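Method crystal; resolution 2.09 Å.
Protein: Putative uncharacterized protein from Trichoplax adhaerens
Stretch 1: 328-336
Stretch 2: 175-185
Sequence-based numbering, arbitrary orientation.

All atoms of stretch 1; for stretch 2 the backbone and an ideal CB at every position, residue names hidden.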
# COMPACT_ATOMS: atom_id res chain seq x y z
N SER A 328 -18.32 -6.53 -5.01
CA SER A 328 -18.50 -7.71 -5.84
C SER A 328 -19.31 -7.36 -7.07
O SER A 328 -20.10 -6.41 -7.07
CB SER A 328 -19.19 -8.85 -5.06
OG SER A 328 -20.46 -8.45 -4.58
N ASP A 329 -19.09 -8.13 -8.13
CA ASP A 329 -19.83 -7.98 -9.37
C ASP A 329 -19.72 -9.28 -10.14
O ASP A 329 -18.78 -10.06 -9.96
CB ASP A 329 -19.29 -6.80 -10.19
CG ASP A 329 -20.24 -6.37 -11.30
OD1 ASP A 329 -21.23 -7.08 -11.55
OD2 ASP A 329 -19.98 -5.31 -11.91
N ASP A 330 -20.71 -9.53 -11.00
CA ASP A 330 -20.70 -10.70 -11.86
C ASP A 330 -20.09 -10.35 -13.21
O ASP A 330 -20.20 -9.21 -13.69
CB ASP A 330 -22.11 -11.24 -12.06
CG ASP A 330 -22.74 -11.72 -10.77
OD1 ASP A 330 -22.02 -12.30 -9.93
OD2 ASP A 330 -23.97 -11.53 -10.60
N ILE A 331 -19.44 -11.33 -13.82
CA ILE A 331 -18.99 -11.24 -15.20
C ILE A 331 -19.45 -12.50 -15.93
O ILE A 331 -19.45 -13.60 -15.35
CB ILE A 331 -17.46 -11.06 -15.31
CG1 ILE A 331 -17.05 -10.84 -16.77
CG2 ILE A 331 -16.72 -12.25 -14.72
CD1 ILE A 331 -15.56 -10.62 -16.96
N PHE A 332 -19.88 -12.35 -17.17
CA PHE A 332 -20.33 -13.46 -18.00
C PHE A 332 -19.45 -13.52 -19.24
O PHE A 332 -19.35 -12.54 -19.98
CB PHE A 332 -21.81 -13.30 -18.37
CG PHE A 332 -22.72 -13.23 -17.18
CD1 PHE A 332 -23.24 -14.39 -16.62
CD2 PHE A 332 -23.05 -12.01 -16.61
CE1 PHE A 332 -24.07 -14.33 -15.51
CE2 PHE A 332 -23.88 -11.94 -15.51
CZ PHE A 332 -24.39 -13.10 -14.96
N MSE A 333 -18.81 -14.67 -19.44
CA MSE A 333 -17.85 -14.82 -20.52
C MSE A 333 -18.27 -15.88 -21.53
O MSE A 333 -18.71 -16.96 -21.15
CB MSE A 333 -16.48 -15.19 -19.97
CG MSE A 333 -15.93 -14.25 -18.93
SE MSE A 333 -14.08 -14.69 -18.59
CE MSE A 333 -14.30 -16.47 -17.85
N GLU A 334 -18.11 -15.56 -22.81
CA GLU A 334 -18.28 -16.56 -23.85
C GLU A 334 -17.22 -17.64 -23.70
O GLU A 334 -16.11 -17.40 -23.22
CB GLU A 334 -18.19 -15.91 -25.23
CG GLU A 334 -19.29 -14.91 -25.53
CD GLU A 334 -20.62 -15.58 -25.82
OE1 GLU A 334 -20.61 -16.70 -26.37
OE2 GLU A 334 -21.67 -14.99 -25.50
N LYS A 335 -17.58 -18.86 -24.12
CA LYS A 335 -16.62 -19.95 -24.15
C LYS A 335 -15.40 -19.58 -24.98
O LYS A 335 -14.26 -19.81 -24.57
CB LYS A 335 -17.29 -21.21 -24.72
CG LYS A 335 -18.34 -21.81 -23.82
CD LYS A 335 -17.69 -22.37 -22.57
CE LYS A 335 -18.44 -23.59 -22.09
NZ LYS A 335 -18.65 -24.57 -23.19
N VAL A 336 -15.63 -18.99 -26.15
CA VAL A 336 -14.55 -18.60 -27.05
C VAL A 336 -14.08 -17.20 -26.67
O VAL A 336 -14.88 -16.26 -26.64
CB VAL A 336 -15.01 -18.66 -28.51
CG1 VAL A 336 -13.88 -18.27 -29.43
CG2 VAL A 336 -15.51 -20.06 -28.85
N UNK A 175 -18.88 -20.86 -12.66
CA UNK A 175 -19.72 -21.94 -13.15
C UNK A 175 -19.57 -22.02 -14.66
O UNK A 175 -19.48 -20.99 -15.34
CB UNK A 175 -21.18 -21.73 -12.75
N UNK A 176 -19.53 -23.24 -15.18
CA UNK A 176 -19.44 -23.50 -16.62
C UNK A 176 -20.66 -24.30 -17.03
O UNK A 176 -20.96 -25.34 -16.43
CB UNK A 176 -18.15 -24.24 -16.98
N UNK A 177 -21.37 -23.81 -18.04
CA UNK A 177 -22.41 -24.59 -18.71
C UNK A 177 -22.13 -24.60 -20.20
O UNK A 177 -21.05 -24.19 -20.64
CB UNK A 177 -23.80 -24.02 -18.42
N UNK A 178 -23.09 -25.07 -21.00
CA UNK A 178 -22.86 -25.19 -22.44
C UNK A 178 -22.69 -23.83 -23.11
O UNK A 178 -22.03 -23.74 -24.15
CB UNK A 178 -24.02 -25.95 -23.09
N UNK A 179 -23.25 -22.78 -22.52
CA UNK A 179 -23.31 -21.48 -23.18
C UNK A 179 -22.16 -20.55 -22.79
O UNK A 179 -21.56 -19.91 -23.67
CB UNK A 179 -24.64 -20.80 -22.86
N UNK A 180 -21.84 -20.46 -21.51
CA UNK A 180 -20.98 -19.38 -21.04
C UNK A 180 -20.24 -19.81 -19.79
O UNK A 180 -20.57 -20.81 -19.15
CB UNK A 180 -21.79 -18.11 -20.77
N UNK A 181 -19.23 -19.02 -19.44
CA UNK A 181 -18.57 -19.08 -18.15
C UNK A 181 -19.04 -17.88 -17.34
O UNK A 181 -18.95 -16.74 -17.80
CB UNK A 181 -17.05 -19.10 -18.30
N UNK A 182 -19.56 -18.14 -16.14
CA UNK A 182 -20.01 -17.08 -15.25
C UNK A 182 -19.14 -17.07 -14.00
O UNK A 182 -18.80 -18.13 -13.47
CB UNK A 182 -21.48 -17.26 -14.88
N UNK A 183 -18.76 -15.88 -13.55
CA UNK A 183 -17.90 -15.72 -12.39
C UNK A 183 -18.45 -14.61 -11.50
O UNK A 183 -18.75 -13.51 -11.99
CB UNK A 183 -16.46 -15.41 -12.82
N UNK A 184 -18.58 -14.89 -10.21
CA UNK A 184 -18.85 -13.87 -9.21
C UNK A 184 -17.53 -13.51 -8.54
O UNK A 184 -16.93 -14.34 -7.85
CB UNK A 184 -19.88 -14.35 -8.19
N UNK A 185 -17.08 -12.28 -8.75
CA UNK A 185 -15.80 -11.81 -8.23
C UNK A 185 -16.07 -10.91 -7.03
O UNK A 185 -16.73 -9.87 -7.17
CB UNK A 185 -15.00 -11.07 -9.30

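The strand at 180-185 runs antiparallel to strand 328-334, the axes approaching to 4.6 Å at 161°.

Position 175 has nothing of stretch 1 within 5.5 Å of its ideal CB, so stretch 1 sets no preference; it is Tyr175. At 176, CB points sideways, 5.2 Å from Lys335 CE, and an extended backbone (-120/127) suits a beta-branched or other aliphatic residue. Val176 fits, its CG1 3.8 Å from Lys335 CE.

Positions 177, 178 and 179 point away and form a turn, where small or polar residues would serve. They are Asp177, Ser178 and Asp179. Asp177 OD1 accepts from Asp179 N (2.9 Å) and from the backbone N of 180 (3.0 Å), tying the turn together. The carbonyls approach Lys335: Asp177 O is 3.0 Å from Lys335 CE, Ser178 O 3.6 Å from Lys335 NZ and Asp179 O 3.7 Å from Lys335 CG. One water donates to Asp179 O (2.8 Å) and Glu334 OE1 (2.6 Å) and accepts from Lys335 N (2.7 Å).

At 180, CB points away overall yet lies 3.3 Å from Met333 O and 5.4 Å from Phe332 CB. Many side chains could extend toward the Phe332 ring, polar or aliphatic. The residue is Glu180, whose OE1 comes 3.8 Å from Phe332 CB, while OE2 lies oblique to the ring.

The ideal CB of 181 is 3.8 Å from Met333 CE and 5.4 Å from Lys335 CD, an apolar setting that favours Ile, Leu, Val or Met. Ile181 places CG2 3.6 Å from Met333 CE, the selenomethionine methyl, and CG1 4.1 Å from Lys335 CD. Its backbone is paired both ways: Ile181 N to Met333 O, 2.7 Å, and Met333 N to Ile181 O, 2.6 Å.

At 182, CB shares the sheet face of Phe332 and sits 3.8 Å from its CD1. A small residue, Ser, Ala or Thr, would lie beside the ring, though a longer one is not excluded. Ser182 contributes its CB to that contact.

Position 183 returns to the Met333 face, its ideal CB 3.7 Å from Ile331 CG2; branched aliphatics suit it. Ile183 adds CD1 at 3.7 Å from Met333 CE, and Ile183 N donates to Ile331 O (3.0 Å) while Ile331 N donates to Ile183 O (2.9 Å).

At 184, CB lies 3.4 Å from Asp330 OD1, an acceptor with negative charge. Donors such as Asn, Gln, Ser, Thr, Lys or Arg are plausible. Asn184 ND2 donates to Asp330 OD1 at 2.7 Å and 174°, nearly linear.

At 185, CB is 4.0 Å from Asp329 O, and the extended backbone (-105/118) is compatible with Val, Ile or Thr. Val185 N donates to Asp329 O (3.0 Å), and Asp329 N returns a bond to Val185 O (3.1 Å).

Stretch 2 175-185: YVDSDEISINV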
# COMPACT_ATOMS: atom_id res chain seq x y z
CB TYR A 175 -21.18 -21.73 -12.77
CG TYR A 175 -22.06 -22.93 -13.03
CD1 TYR A 175 -22.10 -23.99 -12.14
CD2 TYR A 175 -22.86 -23.01 -14.17
CE1 TYR A 175 -22.90 -25.10 -12.37
CE2 TYR A 175 -23.66 -24.11 -14.41
CZ TYR A 175 -23.68 -25.15 -13.50
OH TYR A 175 -24.47 -26.25 -13.73
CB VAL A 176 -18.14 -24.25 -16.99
CG1 VAL A 176 -18.13 -24.56 -18.48
CG2 VAL A 176 -16.93 -23.43 -16.61
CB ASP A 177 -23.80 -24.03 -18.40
CG ASP A 177 -23.89 -22.54 -18.61
OD1 ASP A 177 -23.62 -22.06 -19.73
OD2 ASP A 177 -24.24 -21.83 -17.64
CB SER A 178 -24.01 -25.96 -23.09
OG SER A 178 -24.16 -27.24 -22.51
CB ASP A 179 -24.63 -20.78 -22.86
CG ASP A 179 -25.83 -21.57 -23.33
OD1 ASP A 179 -25.71 -22.29 -24.34
OD2 ASP A 179 -26.90 -21.46 -22.69
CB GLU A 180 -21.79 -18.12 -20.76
CG GLU A 180 -22.75 -18.28 -19.59
CD GLU A 180 -23.77 -17.16 -19.50
OE1 GLU A 180 -23.61 -16.14 -20.19
OE2 GLU A 180 -24.75 -17.32 -18.74
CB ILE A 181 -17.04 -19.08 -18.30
CG1 ILE A 181 -16.60 -20.15 -19.31
CG2 ILE A 181 -16.36 -19.29 -16.96
CD1 ILE A 181 -15.17 -19.99 -19.79
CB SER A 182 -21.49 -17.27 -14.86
OG SER A 182 -21.67 -18.48 -14.14
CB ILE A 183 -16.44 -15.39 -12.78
CG1 ILE A 183 -15.91 -16.38 -13.81
CG2 ILE A 183 -15.55 -15.39 -11.55
CD1 ILE A 183 -14.46 -16.13 -14.19
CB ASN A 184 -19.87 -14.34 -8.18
CG ASN A 184 -20.15 -13.30 -7.11
OD1 ASN A 184 -19.66 -13.41 -5.99
ND2 ASN A 184 -20.92 -12.28 -7.46
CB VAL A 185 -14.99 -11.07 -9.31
CG1 VAL A 185 -13.65 -10.62 -8.76
CG2 VAL A 185 -14.81 -11.95 -10.53
O HOH W 1 -19.81 -19.01 -25.61
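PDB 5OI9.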